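Local coordinates for protein acetylglutamate kinase (Streptococcus mutans, PDB 3L86) that probably catalyses the ATP-dependent phosphorylation of N-acetyl-L-glutamate, the second step of arginine biosynthesis from glutamate, at residues G45-Q50 with I210-V215; L56-N61 with N269-T274. All blocks are in the same frame, centred on the assembly; numbering follows the deposited sequence.

Contact 1 of 2, residues G45-Q50 with I210-V215; sequences GVASQQ and ILMTNV. With ADP (adenosine-5'-diphosphate), chain B.
A47 and T213 bring the two backbones closest, their CA atoms 5.4 Å apart, where the loop 45-50 passes the C-terminal end of strand 208-212. Residues 45-48 have helical backbone angles without the regular bonding of a helix, and no direct hydrogen bond joins residues 45-50 to 210-215, although the backbone of M212 bonds G44 just before. The methyl of A47 does the touching at the centre: its CB rests 3.8 Å from the carbonyl O of T213 and, on the M212 side, 4.3 Å from the terminal methyl CE. M212 does not aim its CB at the loop; the methyl at the end of its side chain is what meets A47. Beside this, V46 and N214 cross at about a right angle. CG1 of V46, anti to the backbone N (chi1 170°), lies 3.8 Å from N214 CB, while CB and CG2 of V46 lie against N214 ND2. A water adds an indirect link, accepting from Q50 NE2 and donating to T213 O at 2.9 Å.

Both segments then turn polar atoms to the diphosphate of ADP. CB of T213 points away from the loop, and OG1, anti to the backbone N (chi1 178°), is hydrogen-bonded to ADP O2B at 2.7 Å. From the loop, G45 N gives a weak bond to O3B of the same phosphate, 3.3 Å long. N214 OD1 weakly accepts from the ribose O3', and V215 CG1 lies 3.9 Å from C2 of the adenine. K249, a predicted transition-state stabiliser, touches T213 and also binds ADP. The beta-phosphate is thus approached by both segments, closely by T213 and weakly by G45, an arrangement consistent with positioning the nucleotide for phosphoryl transfer.

Contact 2 of 2, residues L56-N61 with N269-T274; sequences LSQIKN and NLLTGT
Q58 and L270 mark the closest backbone approach, 8.1 Å between CA atoms, so helix 53-64 meets the irregular loop 269-274 through side chains alone. L270 reaches toward the helix, and its CD1 methyl touches two residues there: it lies 3.8 Å from Q58 CG, equally near Q58 CB, and 4.0 Å from I59 CD1. The I59 and L270 side chains cross at about a right angle. Q58 sets off anti to its backbone N and then bends at chi2 (59°), which leaves its aliphatic part against L270 and carries the amide over to L271, where NE2 comes within 4.0 Å of CD2. N269 braces the loop from within. Its OD1 accepts from L271 N (2.8 Å) and T272 N (2.9 Å), both arriving from one face of the carboxamide, in an Asx turn and Asx motif; ND2 in turn donates to T272 OG1 at 3.2 Å, and that hydroxyl lies in the amide plane of N269. I41 of strand 38-43 touches both I59 and L270, and V128 of a loop touches I59, so the contact fastens the turn between strands 263-267 and 274-277 to helix 53-64 at the edge of the core.

In the fold
From the N terminus, strand 38-43 runs into the loop of contact 1 and then helix 53-64 of contact 2; much later strand 208-212 and the turn after strand 263-267 supply the partners in the same order. The two closures therefore cross rather than nest, spanning 159 and 207 intervening residues. Their centres lie 12 Å apart, and they touch: I210 CD1 packs 3.4 Å from L270 O, and M212 packs on N269. Contact 1 joins loop and strand end at the nucleotide, while contact 2 lies farther from it. Together they tie the first beta-alpha unit to the C-terminal, ADP-binding part of the amino acid kinase fold, whose strands 38-43, 208-212 and 263-267 are successive parallel neighbours.

Contact 1 of 2, residues G45-Q50 with I210-V215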
loop_
_atom_site.group_PDB
_atom_site.type_symbol
_atom_site.label_atom_id
_atom_site.label_comp_id
_atom_site.label_asym_id
_atom_site.label_seq_id
_atom_site.Cartn_x
_atom_site.Cartn_y
_atom_site.Cartn_z
ATOM N N GLY A 45 0.928 -8.063 -2.434
ATOM C CA GLY A 45 0.102 -9.262 -2.754
ATOM C C GLY A 45 0.617 -10.566 -2.132
ATOM O O GLY A 45 -0.043 -11.179 -1.264
ATOM N N VAL A 46 1.802 -10.995 -2.578
ATOM C CA VAL A 46 2.445 -12.219 -2.035
ATOM C C VAL A 46 2.634 -12.119 -0.484
ATOM O O VAL A 46 2.319 -13.052 0.291
ATOM C CB VAL A 46 3.777 -12.510 -2.806
ATOM C CG1 VAL A 46 4.629 -13.619 -2.129
ATOM C CG2 VAL A 46 3.483 -12.906 -4.295
ATOM N N ALA A 47 3.155 -10.981 -0.039
ATOM C CA ALA A 47 3.518 -10.759 1.360
ATOM C C ALA A 47 2.319 -10.994 2.272
ATOM O O ALA A 47 2.481 -11.501 3.403
ATOM C CB ALA A 47 4.050 -9.333 1.524
ATOM N N SER A 48 1.120 -10.632 1.808
ATOM C CA SER A 48 -0.064 -10.836 2.661
ATOM C C SER A 48 -0.523 -12.292 2.820
ATOM O O SER A 48 -1.396 -12.558 3.673
ATOM C CB SER A 48 -1.235 -9.992 2.162
ATOM O OG SER A 48 -1.776 -10.531 0.993
ATOM N N GLN A 49 0.071 -13.219 2.032
ATOM C CA GLN A 49 -0.339 -14.619 2.035
ATOM C C GLN A 49 0.638 -15.477 2.842
ATOM O O GLN A 49 0.471 -16.687 2.938
ATOM C CB GLN A 49 -0.439 -15.181 0.597
ATOM C CG GLN A 49 -1.327 -14.398 -0.389
ATOM C CD GLN A 49 -2.812 -14.409 -0.032
ATOM O OE1 GLN A 49 -3.450 -15.466 0.046
ATOM N NE2 GLN A 49 -3.375 -13.209 0.203
ATOM N N GLN A 50 1.664 -14.848 3.400
ATOM C CA GLN A 50 2.706 -15.524 4.170
ATOM C C GLN A 50 3.040 -14.842 5.504
ATOM O O GLN A 50 4.177 -14.891 5.911
ATOM C CB GLN A 50 4.023 -15.706 3.322
ATOM C CG GLN A 50 4.702 -14.367 2.834
ATOM C CD GLN A 50 5.847 -14.562 1.815
ATOM O OE1 GLN A 50 5.920 -15.609 1.149
ATOM N NE2 GLN A 50 6.708 -13.514 1.644
ATOM N N ILE A 210 6.131 1.596 6.264
ATOM C CA ILE A 210 6.780 0.324 5.919
ATOM C C ILE A 210 6.118 -0.153 4.629
ATOM O O ILE A 210 4.887 -0.319 4.571
ATOM C CB ILE A 210 6.636 -0.712 7.108
ATOM C CG1 ILE A 210 7.288 -0.123 8.375
ATOM C CG2 ILE A 210 7.265 -2.049 6.751
ATOM C CD1 ILE A 210 7.073 -0.928 9.727
ATOM N N LEU A 211 6.905 -0.321 3.569
ATOM C CA LEU A 211 6.403 -0.892 2.338
ATOM C C LEU A 211 6.841 -2.380 2.270
ATOM O O LEU A 211 7.953 -2.720 1.787
ATOM C CB LEU A 211 6.927 -0.080 1.094
ATOM C CG LEU A 211 6.457 1.395 1.011
ATOM C CD1 LEU A 211 7.292 2.236 0.038
ATOM C CD2 LEU A 211 4.970 1.563 0.653
ATOM N N MET A 212 5.972 -3.266 2.755
ATOM C CA MET A 212 6.364 -4.667 2.937
ATOM C C MET A 212 6.011 -5.460 1.671
ATOM O O MET A 212 4.892 -5.323 1.147
ATOM C CB MET A 212 5.631 -5.269 4.169
ATOM C CG MET A 212 6.465 -6.344 4.897
ATOM S SD MET A 212 5.706 -7.040 6.422
ATOM C CE MET A 212 4.457 -8.042 5.649
ATOM N N THR A 213 6.974 -6.248 1.181
ATOM C CA THR A 213 6.892 -6.806 -0.141
ATOM C C THR A 213 7.572 -8.198 -0.123
ATOM O O THR A 213 7.768 -8.799 0.980
ATOM C CB THR A 213 7.547 -5.844 -1.207
ATOM O OG1 THR A 213 7.507 -6.445 -2.515
ATOM C CG2 THR A 213 9.000 -5.450 -0.861
ATOM N N ASN A 214 7.910 -8.737 -1.300
ATOM C CA ASN A 214 8.431 -10.102 -1.338
ATOM C C ASN A 214 9.903 -10.180 -1.843
ATOM O O ASN A 214 10.331 -11.173 -2.485
ATOM C CB ASN A 214 7.456 -11.046 -2.093
ATOM C CG ASN A 214 7.365 -10.749 -3.573
ATOM O OD1 ASN A 214 7.611 -9.614 -4.004
ATOM N ND2 ASN A 214 7.136 -11.794 -4.386
ATOM N N VAL A 215 10.655 -9.117 -1.557
ATOM C CA VAL A 215 12.095 -9.052 -1.782
ATOM C C VAL A 215 12.677 -8.444 -0.521
ATOM O O VAL A 215 11.974 -7.701 0.205
ATOM C CB VAL A 215 12.452 -8.275 -3.097
ATOM C CG1 VAL A 215 11.895 -6.820 -3.066
ATOM C CG2 VAL A 215 13.913 -8.278 -3.302
HETATM P PB ADP B . 4.256 -5.815 -4.319
HETATM O O1B ADP B . 3.876 -4.392 -4.615
HETATM O O2B ADP B . 4.874 -6.048 -2.934
HETATM O O3B ADP B . 3.111 -6.737 -4.547
HETATM P PA ADP B . 5.739 -5.757 -6.905
HETATM O O1A ADP B . 6.027 -6.942 -7.818
HETATM O O2A ADP B . 4.732 -4.753 -7.390
HETATM O O3A ADP B . 5.398 -6.282 -5.375
HETATM O "O5'" ADP B . 7.184 -5.067 -6.689
HETATM C "C5'" ADP B . 8.263 -5.860 -6.132
HETATM C "C4'" ADP B . 9.127 -6.421 -7.300
HETATM O "O4'" ADP B . 9.885 -5.418 -8.006
HETATM C "C3'" ADP B . 10.187 -7.446 -6.865
HETATM O "O3'" ADP B . 9.541 -8.703 -6.694
HETATM C "C2'" ADP B . 11.123 -7.503 -8.065
HETATM O "O2'" ADP B . 10.606 -8.502 -8.936
HETATM C "C1'" ADP B . 10.878 -6.177 -8.782
HETATM N N9 ADP B . 12.127 -5.371 -8.854
HETATM C C8 ADP B . 12.514 -4.693 -9.973
HETATM N N7 ADP B . 13.668 -4.020 -9.722
HETATM C C5 ADP B . 14.028 -4.301 -8.445
HETATM C C6 ADP B . 15.142 -3.966 -7.564
HETATM N N6 ADP B . 16.112 -3.104 -7.971
HETATM N N1 ADP B . 15.143 -4.444 -6.289
HETATM C C2 ADP B . 14.193 -5.253 -5.848
HETATM N N3 ADP B . 13.148 -5.612 -6.594
HETATM C C4 ADP B . 13.017 -5.191 -7.888
HETATM O O HOH W 1 7.053 -10.640 3.060
#

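Contact 2 of 2, residues L56-N61 with N269-T274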
loop_
_atom_site.group_PDB
_atom_site.type_symbol
_atom_site.label_atom_id
_atom_site.label_comp_id
_atom_site.label_asym_id
_atom_site.label_seq_id
_atom_site.Cartn_x
_atom_site.Cartn_y
_atom_site.Cartn_z
ATOM N N LEU A 56 2.713 -11.027 13.183
ATOM C CA LEU A 56 1.509 -10.970 14.005
ATOM C C LEU A 56 1.758 -10.514 15.492
ATOM O O LEU A 56 1.007 -9.697 16.030
ATOM C CB LEU A 56 0.834 -12.372 13.986
ATOM C CG LEU A 56 0.358 -12.867 12.597
ATOM C CD1 LEU A 56 -0.113 -14.379 12.622
ATOM C CD2 LEU A 56 -0.747 -11.922 12.039
ATOM N N SER A 57 2.757 -11.075 16.174
ATOM C CA SER A 57 3.127 -10.557 17.545
ATOM C C SER A 57 3.576 -9.094 17.594
ATOM O O SER A 57 3.240 -8.329 18.529
ATOM C CB SER A 57 4.249 -11.406 18.164
ATOM O OG SER A 57 3.816 -12.761 18.304
ATOM N N GLN A 58 4.362 -8.682 16.605
ATOM C CA GLN A 58 4.856 -7.300 16.563
ATOM C C GLN A 58 3.696 -6.325 16.420
ATOM O O GLN A 58 3.627 -5.317 17.123
ATOM C CB GLN A 58 5.952 -7.098 15.455
ATOM C CG GLN A 58 6.548 -5.652 15.403
ATOM C CD GLN A 58 7.216 -5.239 16.741
ATOM O OE1 GLN A 58 6.622 -4.577 17.596
ATOM N NE2 GLN A 58 8.414 -5.696 16.937
ATOM N N ILE A 59 2.768 -6.611 15.508
ATOM C CA ILE A 59 1.542 -5.794 15.435
ATOM C C ILE A 59 0.778 -5.747 16.792
ATOM O O ILE A 59 0.439 -4.646 17.276
ATOM C CB ILE A 59 0.595 -6.279 14.276
ATOM C CG1 ILE A 59 1.275 -6.227 12.881
ATOM C CG2 ILE A 59 -0.677 -5.468 14.214
ATOM C CD1 ILE A 59 1.696 -4.785 12.385
ATOM N N LYS A 60 0.432 -6.908 17.368
ATOM C CA LYS A 60 -0.330 -6.936 18.643
ATOM C C LYS A 60 0.416 -6.138 19.739
ATOM O O LYS A 60 -0.204 -5.393 20.490
ATOM C CB LYS A 60 -0.522 -8.378 19.173
ATOM C CG LYS A 60 -1.620 -8.355 20.306
ATOM C CD LYS A 60 -1.970 -9.679 20.903
ATOM C CE LYS A 60 -3.051 -9.420 22.007
ATOM N NZ LYS A 60 -2.328 -9.284 23.346
ATOM N N ASN A 61 1.731 -6.331 19.854
ATOM C CA ASN A 61 2.559 -5.636 20.904
ATOM C C ASN A 61 2.601 -4.132 20.684
ATOM O O ASN A 61 2.470 -3.351 21.641
ATOM C CB ASN A 61 3.997 -6.219 21.001
ATOM C CG ASN A 61 3.994 -7.654 21.414
ATOM O OD1 ASN A 61 3.025 -8.094 21.996
ATOM N ND2 ASN A 61 5.106 -8.394 21.176
ATOM N N ASN A 269 9.805 -7.698 5.802
ATOM C CA ASN A 269 9.379 -7.786 7.226
ATOM C C ASN A 269 9.200 -6.382 7.825
ATOM O O ASN A 269 9.445 -5.382 7.150
ATOM C CB ASN A 269 10.356 -8.623 8.099
ATOM C CG ASN A 269 11.762 -7.982 8.247
ATOM O OD1 ASN A 269 12.062 -7.279 9.238
ATOM N ND2 ASN A 269 12.649 -8.266 7.266
ATOM N N LEU A 270 8.848 -6.302 9.095
ATOM C CA LEU A 270 8.582 -4.985 9.730
ATOM C C LEU A 270 9.800 -4.221 10.237
ATOM O O LEU A 270 9.645 -3.040 10.626
ATOM C CB LEU A 270 7.612 -5.175 10.935
ATOM C CG LEU A 270 6.195 -5.635 10.577
ATOM C CD1 LEU A 270 5.381 -6.121 11.819
ATOM C CD2 LEU A 270 5.452 -4.529 9.784
ATOM N N LEU A 271 10.984 -4.862 10.285
ATOM C CA LEU A 271 12.138 -4.271 11.032
ATOM C C LEU A 271 13.440 -4.021 10.212
ATOM O O LEU A 271 14.114 -2.988 10.415
ATOM C CB LEU A 271 12.475 -5.102 12.298
ATOM C CG LEU A 271 11.393 -5.470 13.336
ATOM C CD1 LEU A 271 11.959 -6.526 14.372
ATOM C CD2 LEU A 271 10.724 -4.251 14.044
ATOM N N THR A 272 13.771 -4.916 9.271
ATOM C CA THR A 272 15.044 -4.833 8.479
ATOM C C THR A 272 14.828 -4.785 6.945
ATOM O O THR A 272 13.783 -5.261 6.439
ATOM C CB THR A 272 15.991 -6.006 8.844
ATOM O OG1 THR A 272 15.440 -7.250 8.386
ATOM C CG2 THR A 272 16.221 -6.052 10.380
ATOM N N GLY A 273 15.790 -4.217 6.204
ATOM C CA GLY A 273 15.636 -3.994 4.743
ATOM C C GLY A 273 16.358 -2.733 4.246
ATOM O O GLY A 273 17.464 -2.399 4.711
ATOM N N THR A 274 15.801 -2.033 3.283
ATOM C CA THR A 274 16.455 -0.794 2.860
ATOM C C THR A 274 15.780 0.429 3.498
ATOM O O THR A 274 14.567 0.596 3.358
ATOM C CB THR A 274 16.338 -0.628 1.325
ATOM O OG1 THR A 274 16.950 -1.745 0.654
ATOM C CG2 THR A 274 16.925 0.737 0.857
#